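Local coordinates for protein PT26-6P (Thermococcus sp., PDB 2WB7) that is of unknown function but is encoded by a family of extrachromosomal mobile elements of Euryarchaea and combines immunoglobulin-like domains with a helical domain, at residues R307-R312 with A322-G327. Residues are numbered along the deposited sequence; the frame is centred on the assembly and turned at random.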
loop_
_atom_site.group_PDB
_atom_site.type_symbol
_atom_site.label_atom_id
_atom_site.label_comp_id
_atom_site.label_asym_id
_atom_site.label_seq_id
_atom_site.Cartn_x
_atom_site.Cartn_y
_atom_site.Cartn_z
ATOM N N ARG A 307 -5.789 -13.298 5.330
ATOM C CA ARG A 307 -7.168 -13.093 5.766
ATOM C C ARG A 307 -7.733 -11.798 5.180
ATOM O O ARG A 307 -7.182 -10.729 5.370
ATOM C CB ARG A 307 -7.243 -13.045 7.290
ATOM C CG ARG A 307 -8.640 -13.076 7.831
ATOM C CD ARG A 307 -8.652 -13.403 9.306
ATOM N NE ARG A 307 -9.854 -14.160 9.603
ATOM C CZ ARG A 307 -9.871 -15.420 10.026
ATOM N NH1 ARG A 307 -8.737 -16.067 10.251
ATOM N NH2 ARG A 307 -11.037 -16.021 10.250
ATOM N N PHE A 308 -8.840 -11.895 4.465
ATOM C CA PHE A 308 -9.538 -10.701 3.989
ATOM C C PHE A 308 -10.814 -10.600 4.781
ATOM O O PHE A 308 -11.505 -11.611 4.954
ATOM C CB PHE A 308 -9.842 -10.809 2.486
ATOM C CG PHE A 308 -8.601 -10.895 1.640
ATOM C CD1 PHE A 308 -7.867 -9.746 1.339
ATOM C CD2 PHE A 308 -8.121 -12.121 1.215
ATOM C CE1 PHE A 308 -6.704 -9.819 0.609
ATOM C CE2 PHE A 308 -6.953 -12.193 0.477
ATOM C CZ PHE A 308 -6.247 -11.036 0.172
ATOM N N VAL A 309 -11.116 -9.406 5.291
ATOM C CA VAL A 309 -12.284 -9.214 6.147
ATOM C C VAL A 309 -13.037 -7.932 5.833
ATOM O O VAL A 309 -12.536 -7.065 5.126
ATOM C CB VAL A 309 -11.904 -9.174 7.668
ATOM C CG1 VAL A 309 -11.052 -10.392 8.043
ATOM C CG2 VAL A 309 -11.204 -7.867 8.016
ATOM N N THR A 310 -14.259 -7.831 6.339
ATOM C CA THR A 310 -14.892 -6.533 6.512
ATOM C C THR A 310 -15.009 -6.406 8.011
ATOM O O THR A 310 -15.168 -7.422 8.716
ATOM C CB THR A 310 -16.301 -6.436 5.887
ATOM O OG1 THR A 310 -17.137 -7.497 6.368
ATOM C CG2 THR A 310 -16.221 -6.505 4.399
ATOM N N LEU A 311 -14.904 -5.180 8.501
ATOM C CA LEU A 311 -15.020 -4.927 9.911
ATOM C C LEU A 311 -16.191 -3.978 10.150
ATOM O O LEU A 311 -16.231 -2.856 9.606
ATOM C CB LEU A 311 -13.727 -4.323 10.434
ATOM C CG LEU A 311 -12.478 -5.196 10.291
ATOM C CD1 LEU A 311 -11.237 -4.457 10.760
ATOM C CD2 LEU A 311 -12.641 -6.475 11.075
ATOM N N ARG A 312 -17.161 -4.426 10.944
ATOM C CA ARG A 312 -18.256 -3.537 11.305
ATOM C C ARG A 312 -17.710 -2.551 12.300
ATOM O O ARG A 312 -17.040 -2.936 13.252
ATOM C CB ARG A 312 -19.420 -4.299 11.925
ATOM C CG ARG A 312 -20.553 -3.404 12.387
ATOM C CD ARG A 312 -21.827 -4.214 12.658
ATOM N NE ARG A 312 -21.504 -5.490 13.287
ATOM C CZ ARG A 312 -21.473 -6.654 12.641
ATOM N NH1 ARG A 312 -21.759 -6.716 11.350
ATOM N NH2 ARG A 312 -21.157 -7.766 13.290
ATOM N N ALA A 322 -16.709 -8.977 10.687
ATOM C CA ALA A 322 -17.902 -9.376 9.949
ATOM C C ALA A 322 -17.522 -10.475 8.963
ATOM O O ALA A 322 -16.872 -11.440 9.338
ATOM C CB ALA A 322 -18.487 -8.190 9.227
ATOM N N ASP A 323 -17.896 -10.314 7.701
ATOM C CA ASP A 323 -17.539 -11.252 6.644
ATOM C C ASP A 323 -16.014 -11.438 6.472
ATOM O O ASP A 323 -15.244 -10.485 6.593
ATOM C CB ASP A 323 -18.195 -10.788 5.343
ATOM C CG ASP A 323 -19.708 -10.535 5.500
ATOM O OD1 ASP A 323 -20.367 -11.175 6.359
ATOM O OD2 ASP A 323 -20.251 -9.694 4.755
ATOM N N THR A 324 -15.572 -12.669 6.216
ATOM C CA THR A 324 -14.130 -12.980 6.178
ATOM C C THR A 324 -13.805 -14.180 5.301
ATOM O O THR A 324 -14.578 -15.139 5.236
ATOM C CB THR A 324 -13.554 -13.279 7.573
ATOM O OG1 THR A 324 -12.191 -13.702 7.442
ATOM C CG2 THR A 324 -14.330 -14.379 8.248
ATOM N N THR A 325 -12.661 -14.116 4.624
ATOM C CA THR A 325 -12.146 -15.266 3.898
ATOM C C THR A 325 -10.698 -15.501 4.317
ATOM O O THR A 325 -9.951 -14.540 4.499
ATOM C CB THR A 325 -12.274 -15.097 2.362
ATOM O OG1 THR A 325 -11.833 -16.290 1.722
ATOM C CG2 THR A 325 -11.438 -13.983 1.866
ATOM N N THR A 326 -10.305 -16.757 4.510
ATOM C CA THR A 326 -8.965 -17.025 4.990
ATOM C C THR A 326 -8.389 -18.358 4.515
ATOM O O THR A 326 -9.110 -19.362 4.406
ATOM C CB THR A 326 -8.921 -16.939 6.541
ATOM O OG1 THR A 326 -7.574 -16.753 6.993
ATOM C CG2 THR A 326 -9.509 -18.178 7.195
ATOM N N GLY A 327 -7.086 -18.372 4.238
ATOM C CA GLY A 327 -6.407 -19.615 3.878
ATOM C C GLY A 327 -4.916 -19.500 3.604
ATOM O O GLY A 327 -4.240 -18.603 4.133
HETATM O O HOH W 1 -19.668 -7.354 5.685
#
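The side chain of R307 crosses those of T324 and T326 obliquely, a long side chain spanning two threonines on one face of a hairpin. Its CG is anti to the backbone N (chi1 -170°), and a bend at chi3 sets the guanidinium with one face over T326 CB while NE gives a weak hydrogen bond to T324 OG1 at 3.2 Å. NH1 bonds to the carbonyl of I142, whereas T326 OG1 is held by the carbonyl of Y306. An alanine at R307 would remove the guanidinium and its bonds to T324 and I142, and would probably leave this face less firmly tied to its surroundings. V309 stands beside T324 on the same face, CG1 3.6 Å from OG1. On the other face, F308 and T325 run side by side; the methyl CG2 of T325 meets the phenyl edge, while the ring stacks with F286. Both N-H···O bonds of this pair are nearly straight, T325 N to F308 O measuring 2.8 Å. Farther along, T310 N bonds to D323 O at 2.8 Å, and a water joins T310 OG1 to D323 OD2, which also accepts from H343 N. The two-faced antiparallel pairing of R307-V309 with T324-T326 is that of a β-hairpin, here placing strand 319-331 at the sheet edge of the second immunoglobulin-like domain.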